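PDB 4B45: CELL division protein FTSZ from Haloferax volcanii, which binds GTP as a tubulin-like GTPase of the CetZ family and is involved in the control of archaeal cell shape. Local coordinates for residues I6-A11 / I97-G102; G226-E231 / T247-L252; A271-T276 / P304-R309. All blocks are in the same frame, centred on the assembly; numbering follows the deposited sequence.

From the N terminus, contact 1 comes first: it brings strand 3-8 and the start of helix 9-26 against strand 96-102, closing a loop of 85 intervening residues in the GTPase domain. Contact 2 closes a shorter loop of 15 residues, folding helix 240-252 back on strand 222-231. Contact 3 spans 27 residues, joining the end of strand 263-272 to that of strand 298-304 and the loop before strand 309-319. The three run in series, none nesting or crossing, and all reach one mixed sheet. Contacts 2 and 3 have centres 15 Å apart and meet through a probable hydrogen bond between Ser229 OG and Arg309 NH2 (2.7 Å), whereas contact 1 lies across the chain's centre from both.

Contact 1 (I6-A11 / I97-G102); sequences IGVGQA and IFVVAG. With GSP (5'-guanosine-diphosphate-monothiophosphate), chain C.
In Ile6 the chi1 of -52° sets CG1 anti to the carbonyl carbon, and the chain then continues outward; the side chains of Ile6 and Ile97 cross obliquely, Ile6 CD1 reaching Ile97 CG2 at 3.8 Å. Val8 turns CG2 anti to its carbonyl carbon, and this methyl, Val8 CG2, meets Val99 CG1 at 4.1 Å. The backbones pair as parallel strands. Ile6 N donates to Phe98 O at 2.9 Å, nearly along the C=O axis, and Val8 N reaches Val100 O at the same 2.9 Å. Val100 N returns a bond to Ile6 O from 44° outside the carbonyl plane. Strands 3-8 and 96-102 are neighbours in the parallel part of the sheet, the Rossmann-like GTPase fold of tubulin and FtsZ, and helix 107-120 packs on the face bearing Ile6, Val8 and Ala101. Where strand 3-8 gives way to helix 9-26, the chain becomes a phosphate-binding turn: Gln10 N donates to GSP O1B at 2.8 Å and Ala11 N to GSP O2A at 2.7 Å, the latter almost straight, with 175° at the hydrogen. The helix start would probably add a favourable field for these negative oxygens. A side chain on Gly9 would collide with GSP O2B, and one on Gly102 with the ribose O4'. A water bonded to GSP O2A donates to Val8 O at 2.8 Å and accepts from Gly102 N at 2.9 Å, bridging nucleotide and both strand ends.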
# COMPACT_ATOMS: atom_id res chain seq x y z
N ILE A 6 -6.78 6.45 -6.38
CA ILE A 6 -6.39 7.67 -7.06
C ILE A 6 -4.88 7.85 -7.03
O ILE A 6 -4.32 8.26 -6.02
CB ILE A 6 -7.01 8.92 -6.42
CG1 ILE A 6 -8.52 8.76 -6.30
CG2 ILE A 6 -6.65 10.16 -7.25
CD1 ILE A 6 -9.11 9.61 -5.20
N GLY A 7 -4.22 7.56 -8.15
CA GLY A 7 -2.80 7.83 -8.27
C GLY A 7 -2.52 9.31 -8.43
O GLY A 7 -3.24 10.02 -9.14
N VAL A 8 -1.47 9.79 -7.77
CA VAL A 8 -1.04 11.17 -7.93
C VAL A 8 0.45 11.22 -8.27
O VAL A 8 1.29 10.76 -7.49
CB VAL A 8 -1.31 12.01 -6.66
CG1 VAL A 8 -0.83 13.44 -6.86
CG2 VAL A 8 -2.80 12.01 -6.34
N GLY A 9 0.78 11.74 -9.44
CA GLY A 9 2.16 11.69 -9.89
C GLY A 9 2.48 10.39 -10.62
O GLY A 9 1.64 9.50 -10.79
N GLN A 10 3.72 10.29 -11.05
CA GLN A 10 4.12 9.20 -11.93
C GLN A 10 4.15 7.82 -11.25
O GLN A 10 3.59 6.84 -11.77
CB GLN A 10 5.48 9.53 -12.54
CG GLN A 10 5.85 8.63 -13.68
CD GLN A 10 7.22 8.07 -13.50
OE1 GLN A 10 7.49 7.35 -12.53
NE2 GLN A 10 8.12 8.40 -14.42
N ALA A 11 4.83 7.74 -10.12
CA ALA A 11 4.88 6.49 -9.37
C ALA A 11 3.47 6.07 -8.94
O ALA A 11 3.10 4.91 -9.07
CB ALA A 11 5.77 6.66 -8.15
N ILE A 97 -10.98 4.76 0.31
CA ILE A 97 -10.30 5.40 -0.82
C ILE A 97 -8.80 5.43 -0.57
O ILE A 97 -8.34 5.85 0.49
CB ILE A 97 -10.80 6.85 -1.05
CG1 ILE A 97 -12.28 6.87 -1.41
CG2 ILE A 97 -9.99 7.52 -2.18
CD1 ILE A 97 -12.85 8.27 -1.55
N PHE A 98 -8.03 4.94 -1.54
CA PHE A 98 -6.57 4.98 -1.45
C PHE A 98 -5.99 6.08 -2.34
O PHE A 98 -6.21 6.06 -3.55
CB PHE A 98 -5.97 3.64 -1.87
CG PHE A 98 -5.92 2.60 -0.77
CD1 PHE A 98 -4.84 2.55 0.10
CD2 PHE A 98 -6.94 1.68 -0.62
CE1 PHE A 98 -4.78 1.59 1.10
CE2 PHE A 98 -6.90 0.72 0.37
CZ PHE A 98 -5.80 0.67 1.23
N VAL A 99 -5.29 7.04 -1.74
CA VAL A 99 -4.51 7.98 -2.54
C VAL A 99 -3.11 7.40 -2.68
O VAL A 99 -2.38 7.29 -1.70
CB VAL A 99 -4.45 9.40 -1.90
CG1 VAL A 99 -3.42 10.26 -2.64
CG2 VAL A 99 -5.81 10.08 -1.95
N VAL A 100 -2.73 7.00 -3.89
CA VAL A 100 -1.45 6.32 -4.12
C VAL A 100 -0.39 7.30 -4.64
O VAL A 100 -0.58 7.93 -5.67
CB VAL A 100 -1.63 5.16 -5.13
CG1 VAL A 100 -0.39 4.32 -5.21
CG2 VAL A 100 -2.84 4.30 -4.75
N ALA A 101 0.73 7.42 -3.92
CA ALA A 101 1.76 8.39 -4.29
C ALA A 101 3.19 7.99 -3.95
O ALA A 101 3.46 7.32 -2.94
CB ALA A 101 1.46 9.73 -3.65
N GLY A 102 4.12 8.39 -4.82
CA GLY A 102 5.53 8.41 -4.49
C GLY A 102 5.78 9.64 -3.65
O GLY A 102 5.56 10.76 -4.09
PG GSP C . 8.49 14.78 -10.44
O3B GSP C . 7.00 14.43 -9.96
S1G GSP C . 10.01 14.09 -9.21
O2G GSP C . 8.73 14.24 -11.88
O3G GSP C . 8.55 16.25 -10.37
PB GSP C . 6.41 12.99 -9.59
O1B GSP C . 5.59 12.37 -10.70
O2B GSP C . 5.50 13.17 -8.39
PA GSP C . 7.44 10.43 -9.11
O1A GSP C . 8.15 9.70 -10.22
O2A GSP C . 6.03 9.91 -9.05
O3A GSP C . 7.57 11.98 -9.25
O5' GSP C . 8.06 10.08 -7.73
C5' GSP C . 9.41 9.82 -7.54
C4' GSP C . 9.64 8.80 -6.51
O4' GSP C . 8.88 7.66 -6.77
C3' GSP C . 11.05 8.35 -6.48
O3' GSP C . 11.30 7.96 -5.18
C2' GSP C . 11.08 7.18 -7.35
O2' GSP C . 12.07 6.30 -6.93
C1' GSP C . 9.78 6.58 -7.12
N9 GSP C . 9.18 5.89 -8.25
C8 GSP C . 9.09 6.33 -9.50
N7 GSP C . 8.43 5.43 -10.25
C5 GSP C . 8.07 4.38 -9.44
C6 GSP C . 7.36 3.18 -9.67
O6 GSP C . 6.87 2.85 -10.92
N1 GSP C . 7.18 2.33 -8.63
C2 GSP C . 7.66 2.64 -7.40
N2 GSP C . 7.42 1.67 -6.31
N3 GSP C . 8.33 3.77 -7.13
C4 GSP C . 8.56 4.66 -8.16
O HOH W 1 3.83 9.53 -7.48

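Contact 2 (G226-E231 / T247-L252)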
# COMPACT_ATOMS: atom_id res chain seq x y z
N GLY A 226 2.73 -7.09 5.67
CA GLY A 226 3.66 -8.18 5.54
C GLY A 226 3.11 -9.34 4.73
O GLY A 226 1.91 -9.64 4.78
N TYR A 227 3.99 -10.01 3.99
CA TYR A 227 3.59 -11.18 3.22
C TYR A 227 4.70 -12.24 3.16
O TYR A 227 5.88 -11.92 2.99
CB TYR A 227 3.15 -10.76 1.82
CG TYR A 227 2.79 -11.92 0.91
CD1 TYR A 227 1.53 -12.49 0.96
CD2 TYR A 227 3.71 -12.42 -0.01
CE1 TYR A 227 1.20 -13.55 0.13
CE2 TYR A 227 3.39 -13.48 -0.84
CZ TYR A 227 2.13 -14.04 -0.76
OH TYR A 227 1.80 -15.08 -1.60
N ALA A 228 4.31 -13.50 3.33
CA ALA A 228 5.20 -14.64 3.07
C ALA A 228 4.38 -15.89 2.78
O ALA A 228 3.26 -16.03 3.27
CB ALA A 228 6.16 -14.88 4.24
N SER A 229 4.94 -16.80 1.98
CA SER A 229 4.22 -18.01 1.60
C SER A 229 5.08 -19.27 1.63
O SER A 229 6.31 -19.20 1.68
CB SER A 229 3.59 -17.87 0.21
OG SER A 229 4.58 -17.97 -0.80
N ALA A 230 4.42 -20.41 1.61
CA ALA A 230 5.10 -21.70 1.70
C ALA A 230 4.25 -22.75 1.02
O ALA A 230 3.02 -22.62 0.96
CB ALA A 230 5.30 -22.08 3.14
N GLU A 231 4.90 -23.79 0.52
CA GLU A 231 4.16 -24.90 -0.06
C GLU A 231 3.27 -25.50 1.02
O GLU A 231 3.66 -25.59 2.18
CB GLU A 231 5.11 -25.95 -0.62
CG GLU A 231 4.39 -27.18 -1.13
CD GLU A 231 5.32 -28.34 -1.43
OE1 GLU A 231 6.50 -28.09 -1.78
OE2 GLU A 231 4.86 -29.50 -1.31
N THR A 247 4.12 -16.68 9.04
CA THR A 247 3.64 -15.57 9.87
C THR A 247 4.82 -14.80 10.45
O THR A 247 4.83 -13.57 10.38
CB THR A 247 2.71 -16.04 11.00
OG1 THR A 247 1.64 -16.81 10.43
CG2 THR A 247 2.11 -14.87 11.74
N ARG A 248 5.81 -15.51 11.01
CA ARG A 248 7.05 -14.86 11.46
C ARG A 248 7.75 -14.07 10.35
O ARG A 248 8.20 -12.94 10.56
CB ARG A 248 8.05 -15.86 12.04
CG ARG A 248 7.61 -16.54 13.34
CD ARG A 248 8.79 -17.27 13.99
NE ARG A 248 8.37 -18.37 14.84
CZ ARG A 248 8.34 -19.64 14.46
NH1 ARG A 248 8.73 -19.98 13.23
NH2 ARG A 248 7.93 -20.58 15.30
N ARG A 249 7.86 -14.68 9.17
CA ARG A 249 8.55 -14.01 8.07
C ARG A 249 7.79 -12.77 7.64
O ARG A 249 8.40 -11.73 7.39
CB ARG A 249 8.77 -14.95 6.89
CG ARG A 249 9.87 -15.98 7.12
CD ARG A 249 10.48 -16.42 5.82
NE ARG A 249 9.46 -16.65 4.79
CZ ARG A 249 8.88 -17.82 4.56
NH1 ARG A 249 9.22 -18.88 5.28
NH2 ARG A 249 7.97 -17.93 3.60
N ALA A 250 6.46 -12.87 7.56
CA ALA A 250 5.62 -11.76 7.14
C ALA A 250 5.82 -10.55 8.04
O ALA A 250 5.90 -9.42 7.57
CB ALA A 250 4.14 -12.18 7.11
N VAL A 251 5.93 -10.82 9.34
CA VAL A 251 6.13 -9.77 10.34
C VAL A 251 7.58 -9.27 10.40
O VAL A 251 7.81 -8.09 10.62
CB VAL A 251 5.71 -10.26 11.74
CG1 VAL A 251 5.99 -9.20 12.79
CG2 VAL A 251 4.23 -10.69 11.74
N LEU A 252 8.55 -10.16 10.21
CA LEU A 252 9.96 -9.79 10.42
C LEU A 252 10.75 -9.47 9.14
O LEU A 252 11.50 -8.49 9.12
CB LEU A 252 10.68 -10.84 11.26
CG LEU A 252 10.07 -11.15 12.63
CD1 LEU A 252 10.69 -12.40 13.24
CD2 LEU A 252 10.19 -9.97 13.60
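Ala228 and Arg249 form the middle of this contact: the methyl CB of Ala228 lies 3.7 Å from Arg249 CB and 3.6 Å from Arg249 NH2, so the arginine arches around it. The bend at chi3 (-43°) turns NE back to within 3.8 Å of Ala228 CB. Beyond it, NH2 meets Ser229 O at 2.8 Å, with the carbonyl at the edge of the guanidinium, but the angle of 123° at the hydrogen makes this a weak bond. On the other flank Ala250 CB rests 3.8 Å from Tyr227 N, and Gly226 CA makes a CA-H...O contact with Ala250 O at 3.3 Å. A side chain at position 226 would run straight into that carbonyl.

In the next shell, strand 222-231 is held by backbone bonds to strand 309-319, and Ser229 OG is hydrogen-bonded to Arg309 NH2 and to the backbone of the bound peptide. Thr247 OG1 ties helix 240-252 to strand 309-319 through Ser312 OG; its bond to Val243 O is internal to the helix. Tyr227 points to the opposite face, onto helix 175-196, the counterpart of the tubulin core helix H7. In this C-terminal domain packing the axes of segments 226-231 and 247-252 approach to 6.0 Å. Such closeness is affordable because glycine and alanine line the interface, and the arginine bond, being weak, probably adds less than the close fit of Ala228, Ala250 and the aliphatic part of Arg249.

Contact 3 (A271-T276 / P304-R309)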
# COMPACT_ATOMS: atom_id res chain seq x y z
N ALA A 271 -3.94 -17.37 4.34
CA ALA A 271 -4.63 -17.68 3.09
C ALA A 271 -4.24 -19.05 2.54
O ALA A 271 -3.08 -19.47 2.64
CB ALA A 271 -4.36 -16.58 2.05
N GLY A 272 -5.20 -19.74 1.94
CA GLY A 272 -4.93 -21.02 1.32
C GLY A 272 -6.17 -21.87 1.28
O GLY A 272 -7.25 -21.40 1.62
N GLU A 273 -6.03 -23.13 0.89
CA GLU A 273 -7.16 -24.04 0.88
C GLU A 273 -7.55 -24.42 2.30
O GLU A 273 -6.69 -24.81 3.09
CB GLU A 273 -6.84 -25.27 0.04
CG GLU A 273 -6.55 -24.91 -1.41
CD GLU A 273 -6.75 -26.07 -2.36
OE1 GLU A 273 -7.11 -27.16 -1.88
OE2 GLU A 273 -6.54 -25.88 -3.58
N PRO A 274 -8.85 -24.29 2.64
CA PRO A 274 -9.39 -24.54 3.98
C PRO A 274 -8.92 -25.85 4.63
O PRO A 274 -8.54 -25.84 5.81
CB PRO A 274 -10.91 -24.59 3.74
CG PRO A 274 -11.12 -23.69 2.60
CD PRO A 274 -9.89 -23.78 1.72
N ASP A 275 -8.93 -26.95 3.88
CA ASP A 275 -8.52 -28.25 4.40
C ASP A 275 -7.05 -28.32 4.82
O ASP A 275 -6.68 -29.19 5.60
CB ASP A 275 -8.78 -29.36 3.37
CG ASP A 275 -10.26 -29.68 3.22
OD1 ASP A 275 -11.03 -29.39 4.16
OD2 ASP A 275 -10.64 -30.21 2.16
N THR A 276 -6.22 -27.42 4.31
CA THR A 276 -4.79 -27.46 4.59
C THR A 276 -4.36 -26.56 5.76
O THR A 276 -3.24 -26.66 6.27
CB THR A 276 -3.96 -27.09 3.34
OG1 THR A 276 -4.02 -25.68 3.11
CG2 THR A 276 -4.49 -27.84 2.11
N PRO A 304 -10.00 -18.27 2.39
CA PRO A 304 -10.03 -19.51 1.60
C PRO A 304 -9.86 -19.25 0.09
O PRO A 304 -10.69 -18.57 -0.50
CB PRO A 304 -11.42 -20.09 1.89
CG PRO A 304 -11.87 -19.40 3.14
CD PRO A 304 -11.29 -18.03 3.06
N LEU A 305 -8.80 -19.78 -0.50
CA LEU A 305 -8.59 -19.66 -1.94
C LEU A 305 -7.85 -20.86 -2.54
O LEU A 305 -7.14 -21.58 -1.83
CB LEU A 305 -7.87 -18.34 -2.28
CG LEU A 305 -6.62 -17.96 -1.48
CD1 LEU A 305 -5.41 -18.79 -1.91
CD2 LEU A 305 -6.33 -16.49 -1.63
N GLU A 306 -8.03 -21.08 -3.84
CA GLU A 306 -7.35 -22.17 -4.52
C GLU A 306 -5.86 -21.85 -4.66
O GLU A 306 -5.47 -20.78 -5.15
CB GLU A 306 -7.96 -22.44 -5.90
CG GLU A 306 -7.25 -23.53 -6.69
CD GLU A 306 -7.87 -23.79 -8.05
OE1 GLU A 306 -8.79 -23.04 -8.45
OE2 GLU A 306 -7.43 -24.75 -8.73
N SER A 307 -5.03 -22.79 -4.22
CA SER A 307 -3.58 -22.61 -4.22
C SER A 307 -2.93 -23.93 -3.83
O SER A 307 -3.57 -24.80 -3.23
CB SER A 307 -3.22 -21.52 -3.19
OG SER A 307 -1.83 -21.27 -3.18
N GLY A 308 -1.66 -24.07 -4.17
CA GLY A 308 -0.89 -25.22 -3.70
C GLY A 308 -0.08 -24.79 -2.49
O GLY A 308 0.69 -25.56 -1.93
N ARG A 309 -0.29 -23.55 -2.08
CA ARG A 309 0.49 -22.95 -1.02
C ARG A 309 -0.37 -22.41 0.12
O ARG A 309 -1.60 -22.48 0.08
CB ARG A 309 1.35 -21.82 -1.60
CG ARG A 309 2.21 -22.28 -2.77
CD ARG A 309 2.91 -21.13 -3.49
NE ARG A 309 3.87 -20.46 -2.62
CZ ARG A 309 5.07 -20.95 -2.34
NH1 ARG A 309 5.47 -22.10 -2.86
NH2 ARG A 309 5.88 -20.27 -1.54
O HOH W 2 -3.24 -24.50 0.58
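Gly272 and Leu305 share the main hydrogen bond: Leu305 N donates to Gly272 O at 3.1 Å, arriving 62° above the carbonyl plane. It belongs to the parallel bridge of Gly272 with Pro304, where strands 263-272 and 298-304 end. Gly272 has backbone angles open essentially to glycine alone, and a side chain there would also press on Arg309 O. A second, weak bond runs from Ser307 N to Glu273 OE2 at 3.5 Å. The chi1 of -61° places Glu273 CG anti to its carbonyl carbon, near Leu305 O and Ser307 O, and the extended chain brings the carboxylate to Ser307. The carboxylate is not ideally placed, since OE2 also faces Ser307 O, another acceptor, at 3.2 Å. An alanine in place of Glu273 would probably leave Ser307 N without its weak carboxylate partner and open a gap beside the carbonyls of Leu305 and Ser307.

Bonds within each segment shape the turns, and one water joins the two segments. Thr276 OG1 donates to Glu273 O at 2.8 Å, on a lone pair in the carbonyl plane, while Thr276 N binds the same oxygen. The water accepts from Glu273 N and donates to Thr276 OG1 and, at 2.6 Å, to Arg309 O. Ser307 OG accepts from Arg309 N in an ST turn and also bonds an acidic side chain of the bound peptide.

Apolar contacts lie to either flank. Pro274 CG meets Pro304 CB at 3.7 Å, the rings crossing at about a right angle. Leu305 CD2 approaches Ala271 CB at 4.2 Å.

The loop 304-309 thereby bridges strands 298-304 and 309-319 across the end of strand 263-272, which lies between them. Glu306 OE1 is held by the peptide backbone; with Glu306 OE2 only 5.3 Å from Glu273 OE2, the two acids would probably repel, which might slightly raise the pKa of either.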